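Local coordinates for protein 6-phosphogluconolactonase (PDB 3NWP) that probably hydrolyses 6-phosphogluconolactone to 6-phosphogluconate, the second step of the pentose phosphate pathway, at residues A[41-46]-A[68-73]; A[74-79]-A[171-176]. One frame throughout, in Å; residues are numbered along the deposited sequence.

Interaction 1 of 2, residues A[41-46]-A[68-73]; sequences LVVSGG and ITLADE
With CG1 of Val42 anti to its backbone N (chi1 174°), this methyl lies against the backbone of Ala71, while CG2 stays beside the backbone N and faces Thr69. CG1 of Val42 comes to 3.5 Å from Ala71 N and also meets the Ala71 methyl; CG2 packs alongside Thr69 CG2, the two side chains pointing the same way. In Thr69, OG1 is anti to the backbone N (chi1 -165°) and bonds to Arg103 O, and the same rotation turns CG2 to Val42. On the other face Leu41 and Ile68 lie side by side, CD2 of Leu41 4.1 Å from CD1 of Ile68, and Val43 CG2 touches Leu70 CD2; Val43 and Leu70 both also touch Val88 of helix 84-91. The backbones pair in parallel, as expected of the beta-alpha-beta unit formed by strand 39-43, helix 50-58 and strand 66-74 in this Rossmann-like domain. Leu41 O accepts from Thr69 N at 3.0 Å, and Val43 N donates to Thr69 O. The third bond, from Ala71 N to Val43 O, is 2.8 Å long, yet its donor stands 36° out of the carbonyl plane, at the point where strand 66-74 is interrupted. Beyond it the chains diverge. Ser44 OG lies 3.4 Å from Ala71 CB but bonds to Val134 O, which ties the end of strand 39-43 to strand 132-135. A water then spans the widening gap, accepting from Gly45 N and donating to Asp72 OD1 at 2.6 Å, while Asp72 OD2 is bonded to Ser145 OG.

Interaction 2 of 2, residues A[74-79]-A[171-176]; sequences RWVEAD and APHGRI
Trp75 N donates to Gly174 O at 2.8 Å, and a water joins Trp75 O to Gly174 N. Beside this bond, one face of the Arg175 guanidinium receives Arg74 NE, offset toward the rim and 3.6 Å from Arg175 NH1, with the two guanidinium planes 56° apart. Arg74 NH1 is held by Ala82 O and Arg175 NH1 by Ser145 OG. A bend at chi2 (-61°) turns the guanidinium edge of Arg175 back to the preceding loop, where NE at 3.0 Å and NH2 at 2.8 Å both donate to Pro172 O in the guanidinium plane; a weak third bond runs from NE to His173 O. An alanine at Arg175 takes away both donors to Pro172 O and would probably let the 171-174 loop move more freely and uncover one side of Arg74. Val76 CG1 meets the His173 ring at ND1, 3.6 Å away. The Trp75 indole receives Ile176 CG2 at its edge in the conformer given, while its NE1 bonds to Phe109 O. Trp75 centres an inverse gamma turn, closed by Val76 N and Arg74 O, just after the non-hydrogen-bonded antiparallel pair of Arg74 with Arg175, where strand 66-74 leaves its neighbour in the mixed sheet.

Both interactions draw on strand 66-74 and its immediate continuation: interaction 1 closes at residue 73 and interaction 2 opens at residue 74, their centres about 13 Å apart. The first lies about 5 Å from the centre of the chain, the second about 15 Å out. The first part of the strand pairs in parallel with strand 39-43 and its last residues antiparallel with strand 175-178. The two contacts meet directly where Glu73 N probably bonds to Ile176 O, 2.9 Å away, while Asp72 OD2 lies 4.0 Å from Arg175 NH1. The interrupted strand thus links the parallel, Rossmann-like core to the antiparallel strands 175-178 and 163-166 within one mixed sheet.

Interaction 1 of 2, residues A[41-46]-A[68-73]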
loop_
_atom_site.group_PDB
_atom_site.type_symbol
_atom_site.label_atom_id
_atom_site.label_comp_id
_atom_site.label_asym_id
_atom_site.label_seq_id
_atom_site.Cartn_x
_atom_site.Cartn_y
_atom_site.Cartn_z
ATOM N N LEU A 41 5.298 -8.502 0.656
ATOM C CA LEU A 41 5.338 -7.045 0.561
ATOM C C LEU A 41 4.129 -6.534 -0.236
ATOM O O LEU A 41 3.837 -7.036 -1.328
ATOM C CB LEU A 41 6.580 -6.655 -0.167
ATOM C CG LEU A 41 6.774 -5.192 -0.526
ATOM C CD1 LEU A 41 6.909 -4.297 0.725
ATOM C CD2 LEU A 41 8.014 -4.971 -1.520
ATOM N N VAL A 42 3.438 -5.532 0.305
ATOM C CA VAL A 42 2.364 -4.835 -0.399
ATOM C C VAL A 42 2.869 -3.441 -0.627
ATOM O O VAL A 42 3.363 -2.766 0.282
ATOM C CB VAL A 42 1.095 -4.784 0.439
ATOM C CG1 VAL A 42 0.006 -3.915 -0.259
ATOM C CG2 VAL A 42 0.579 -6.262 0.761
ATOM N N VAL A 43 2.790 -2.967 -1.863
ATOM C CA VAL A 43 3.148 -1.613 -2.190
ATOM C C VAL A 43 1.981 -0.823 -2.812
ATOM O O VAL A 43 1.065 -1.425 -3.412
ATOM C CB VAL A 43 4.352 -1.524 -3.123
ATOM C CG1 VAL A 43 5.608 -2.162 -2.409
ATOM C CG2 VAL A 43 4.111 -2.248 -4.508
ATOM N N SER A 44 2.071 0.503 -2.720
ATOM C CA SER A 44 1.119 1.406 -3.302
ATOM C C SER A 44 1.699 2.151 -4.501
ATOM O O SER A 44 2.917 2.199 -4.695
ATOM C CB SER A 44 0.613 2.390 -2.234
ATOM O OG SER A 44 -0.002 1.709 -1.145
ATOM N N GLY A 45 0.802 2.711 -5.308
ATOM C CA GLY A 45 1.155 3.368 -6.572
ATOM C C GLY A 45 1.321 4.856 -6.477
ATOM O O GLY A 45 1.623 5.423 -5.416
ATOM N N GLY A 46 1.221 5.523 -7.632
ATOM C CA GLY A 46 1.415 6.976 -7.670
ATOM C C GLY A 46 2.878 7.333 -7.950
ATOM O O GLY A 46 3.737 6.464 -8.068
ATOM N N ILE A 68 5.174 -10.155 -3.848
ATOM C CA ILE A 68 4.806 -8.759 -3.876
ATOM C C ILE A 68 3.467 -8.552 -4.547
ATOM O O ILE A 68 3.153 -9.197 -5.538
ATOM C CB ILE A 68 5.840 -7.924 -4.640
ATOM C CG1 ILE A 68 7.256 -8.158 -4.100
ATOM C CG2 ILE A 68 5.437 -6.437 -4.563
ATOM C CD1 ILE A 68 8.372 -7.380 -4.855
ATOM N N THR A 69 2.610 -7.728 -3.948
ATOM C CA THR A 69 1.369 -7.344 -4.583
ATOM C C THR A 69 1.075 -5.858 -4.322
ATOM O O THR A 69 1.894 -5.138 -3.738
ATOM C CB THR A 69 0.195 -8.270 -4.200
ATOM O OG1 THR A 69 -0.901 -8.069 -5.126
ATOM C CG2 THR A 69 -0.297 -8.092 -2.757
ATOM N N LEU A 70 -0.077 -5.393 -4.787
ATOM C CA LEU A 70 -0.501 -4.013 -4.755
ATOM C C LEU A 70 -1.556 -3.771 -3.689
ATOM O O LEU A 70 -2.432 -4.626 -3.433
ATOM C CB LEU A 70 -1.134 -3.647 -6.124
ATOM C CG LEU A 70 -0.252 -3.889 -7.355
ATOM C CD1 LEU A 70 -1.036 -3.654 -8.657
ATOM C CD2 LEU A 70 0.984 -2.987 -7.285
ATOM N N ALA A 71 -1.504 -2.597 -3.075
ATOM C CA ALA A 71 -2.553 -2.179 -2.158
ATOM C C ALA A 71 -3.893 -1.991 -2.862
ATOM O O ALA A 71 -4.945 -2.164 -2.242
ATOM C CB ALA A 71 -2.145 -0.888 -1.377
ATOM N N ASP A 72 -3.803 -1.580 -4.117
ATOM C CA ASP A 72 -4.973 -1.261 -4.958
ATOM C C ASP A 72 -4.555 -1.148 -6.393
ATOM O O ASP A 72 -3.364 -1.093 -6.733
ATOM C CB ASP A 72 -5.689 0.016 -4.478
ATOM C CG ASP A 72 -4.922 1.296 -4.757
ATOM O OD1 ASP A 72 -3.700 1.287 -4.609
ATOM O OD2 ASP A 72 -5.521 2.320 -5.064
ATOM N N GLU A 73 -5.553 -1.114 -7.257
ATOM C CA GLU A 73 -5.288 -1.045 -8.680
ATOM C C GLU A 73 -6.446 -0.356 -9.360
ATOM O O GLU A 73 -7.573 -0.437 -8.937
ATOM C CB GLU A 73 -5.027 -2.442 -9.265
ATOM C CG GLU A 73 -4.771 -2.501 -10.759
ATOM C CD GLU A 73 -3.539 -1.687 -11.183
ATOM O OE1 GLU A 73 -3.616 -0.446 -11.213
ATOM O OE2 GLU A 73 -2.486 -2.352 -11.443
HETATM O O HOH W 1 -1.955 3.198 -4.620
#

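Interaction 2 of 2, residues A[74-79]-A[171-176]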
loop_
_atom_site.group_PDB
_atom_site.type_symbol
_atom_site.label_atom_id
_atom_site.label_comp_id
_atom_site.label_asym_id
_atom_site.label_seq_id
_atom_site.Cartn_x
_atom_site.Cartn_y
_atom_site.Cartn_z
ATOM N N ARG A 74 -6.132 0.383 -10.419
ATOM C CA ARG A 74 -7.149 0.964 -11.305
ATOM C C ARG A 74 -7.533 -0.085 -12.326
ATOM O O ARG A 74 -6.666 -0.827 -12.858
ATOM C CB ARG A 74 -6.590 2.194 -12.005
ATOM C CG ARG A 74 -6.340 3.423 -11.115
ATOM C CD ARG A 74 -5.085 3.277 -10.245
ATOM N NE ARG A 74 -4.815 4.504 -9.516
ATOM C CZ ARG A 74 -4.291 5.604 -10.053
ATOM N NH1 ARG A 74 -3.904 5.647 -11.339
ATOM N NH2 ARG A 74 -4.131 6.684 -9.290
ATOM N N TRP A 75 -8.835 -0.195 -12.615
ATOM C CA TRP A 75 -9.299 -1.249 -13.544
ATOM C C TRP A 75 -9.102 -0.776 -15.008
ATOM O O TRP A 75 -10.074 -0.333 -15.717
ATOM C CB TRP A 75 -10.744 -1.682 -13.228
ATOM C CG TRP A 75 -10.983 -3.051 -13.663
ATOM C CD1 TRP A 75 -11.619 -3.486 -14.829
ATOM C CD2 TRP A 75 -10.550 -4.223 -12.998
ATOM N NE1 TRP A 75 -11.593 -4.855 -14.887
ATOM C CE2 TRP A 75 -10.944 -5.341 -13.782
ATOM C CE3 TRP A 75 -9.836 -4.449 -11.818
ATOM C CZ2 TRP A 75 -10.653 -6.634 -13.423
ATOM C CZ3 TRP A 75 -9.542 -5.730 -11.449
ATOM C CH2 TRP A 75 -9.950 -6.833 -12.253
ATOM N N VAL A 76 -7.838 -0.841 -15.435
ATOM C CA VAL A 76 -7.369 -0.413 -16.726
ATOM C C VAL A 76 -6.322 -1.457 -17.116
ATOM O O VAL A 76 -5.863 -2.237 -16.260
ATOM C CB VAL A 76 -6.736 0.986 -16.697
ATOM C CG1 VAL A 76 -7.753 2.121 -16.277
ATOM C CG2 VAL A 76 -5.475 0.995 -15.792
ATOM N N GLU A 77 -5.944 -1.517 -18.402
ATOM C CA GLU A 77 -4.951 -2.490 -18.811
ATOM C C GLU A 77 -3.650 -2.290 -18.041
ATOM O O GLU A 77 -3.278 -1.165 -17.720
ATOM C CB GLU A 77 -4.650 -2.376 -20.314
ATOM C CG GLU A 77 -5.835 -2.696 -21.228
ATOM C CD GLU A 77 -6.228 -4.133 -21.139
ATOM O OE1 GLU A 77 -5.355 -4.982 -21.419
ATOM O OE2 GLU A 77 -7.397 -4.410 -20.786
ATOM N N ALA A 78 -2.926 -3.379 -17.844
ATOM C CA ALA A 78 -1.730 -3.360 -17.000
ATOM C C ALA A 78 -0.553 -2.629 -17.634
ATOM O O ALA A 78 0.436 -2.358 -16.948
ATOM C CB ALA A 78 -1.342 -4.795 -16.593
ATOM N N ASP A 79 -0.645 -2.299 -18.929
ATOM C CA ASP A 79 0.309 -1.427 -19.597
ATOM C C ASP A 79 -0.201 -0.003 -19.815
ATOM O O ASP A 79 0.464 0.812 -20.438
ATOM C CB ASP A 79 0.759 -2.072 -20.927
ATOM C CG ASP A 79 -0.361 -2.214 -21.932
ATOM O OD1 ASP A 79 -1.544 -1.890 -21.638
ATOM O OD2 ASP A 79 -0.047 -2.670 -23.049
ATOM N N ALA A 171 -12.500 10.625 -8.062
ATOM C CA ALA A 171 -11.260 10.182 -8.705
ATOM C C ALA A 171 -11.628 9.219 -9.826
ATOM O O ALA A 171 -12.666 8.543 -9.759
ATOM C CB ALA A 171 -10.343 9.472 -7.692
ATOM N N PRO A 172 -10.801 9.162 -10.878
ATOM C CA PRO A 172 -11.099 8.320 -12.026
ATOM C C PRO A 172 -10.880 6.829 -11.796
ATOM O O PRO A 172 -10.091 6.436 -10.951
ATOM C CB PRO A 172 -10.106 8.805 -13.096
ATOM C CG PRO A 172 -8.961 9.302 -12.338
ATOM C CD PRO A 172 -9.597 9.984 -11.120
ATOM N N HIS A 173 -11.568 6.058 -12.616
ATOM C CA HIS A 173 -11.370 4.600 -12.825
ATOM C C HIS A 173 -12.046 3.766 -11.732
ATOM O O HIS A 173 -11.993 4.094 -10.528
ATOM C CB HIS A 173 -9.886 4.174 -12.964
ATOM C CG HIS A 173 -9.091 5.044 -13.887
ATOM N ND1 HIS A 173 -9.361 5.139 -15.236
ATOM C CD2 HIS A 173 -8.068 5.892 -13.646
ATOM C CE1 HIS A 173 -8.520 5.998 -15.793
ATOM N NE2 HIS A 173 -7.731 6.478 -14.850
ATOM N N GLY A 174 -12.679 2.710 -12.169
ATOM C CA GLY A 174 -13.061 1.652 -11.240
ATOM C C GLY A 174 -11.795 1.167 -10.541
ATOM O O GLY A 174 -10.743 1.139 -11.147
ATOM N N ARG A 175 -11.945 0.672 -9.307
ATOM C CA ARG A 175 -10.812 0.252 -8.502
ATOM C C ARG A 175 -11.045 -1.125 -7.915
ATOM O O ARG A 175 -12.181 -1.525 -7.610
ATOM C CB ARG A 175 -10.566 1.215 -7.316
ATOM C CG ARG A 175 -10.545 2.710 -7.666
ATOM C CD ARG A 175 -9.449 2.993 -8.618
ATOM N NE ARG A 175 -9.307 4.412 -8.930
ATOM C CZ ARG A 175 -8.442 5.247 -8.319
ATOM N NH1 ARG A 175 -7.682 4.807 -7.309
ATOM N NH2 ARG A 175 -8.345 6.514 -8.719
ATOM N N ILE A 176 -9.940 -1.826 -7.732
ATOM C CA ILE A 176 -9.901 -2.950 -6.818
ATOM C C ILE A 176 -8.998 -2.492 -5.681
ATOM O O ILE A 176 -8.038 -1.747 -5.886
ATOM C CB ILE A 176 -9.401 -4.189 -7.543
ATOM C CG1 ILE A 176 -9.427 -5.409 -6.662
ATOM C CG2 ILE A 176 -8.022 -3.980 -8.134
ATOM C CD1 ILE A 176 -9.689 -6.667 -7.494
HETATM O O HOH W 2 -11.981 1.753 -14.946
#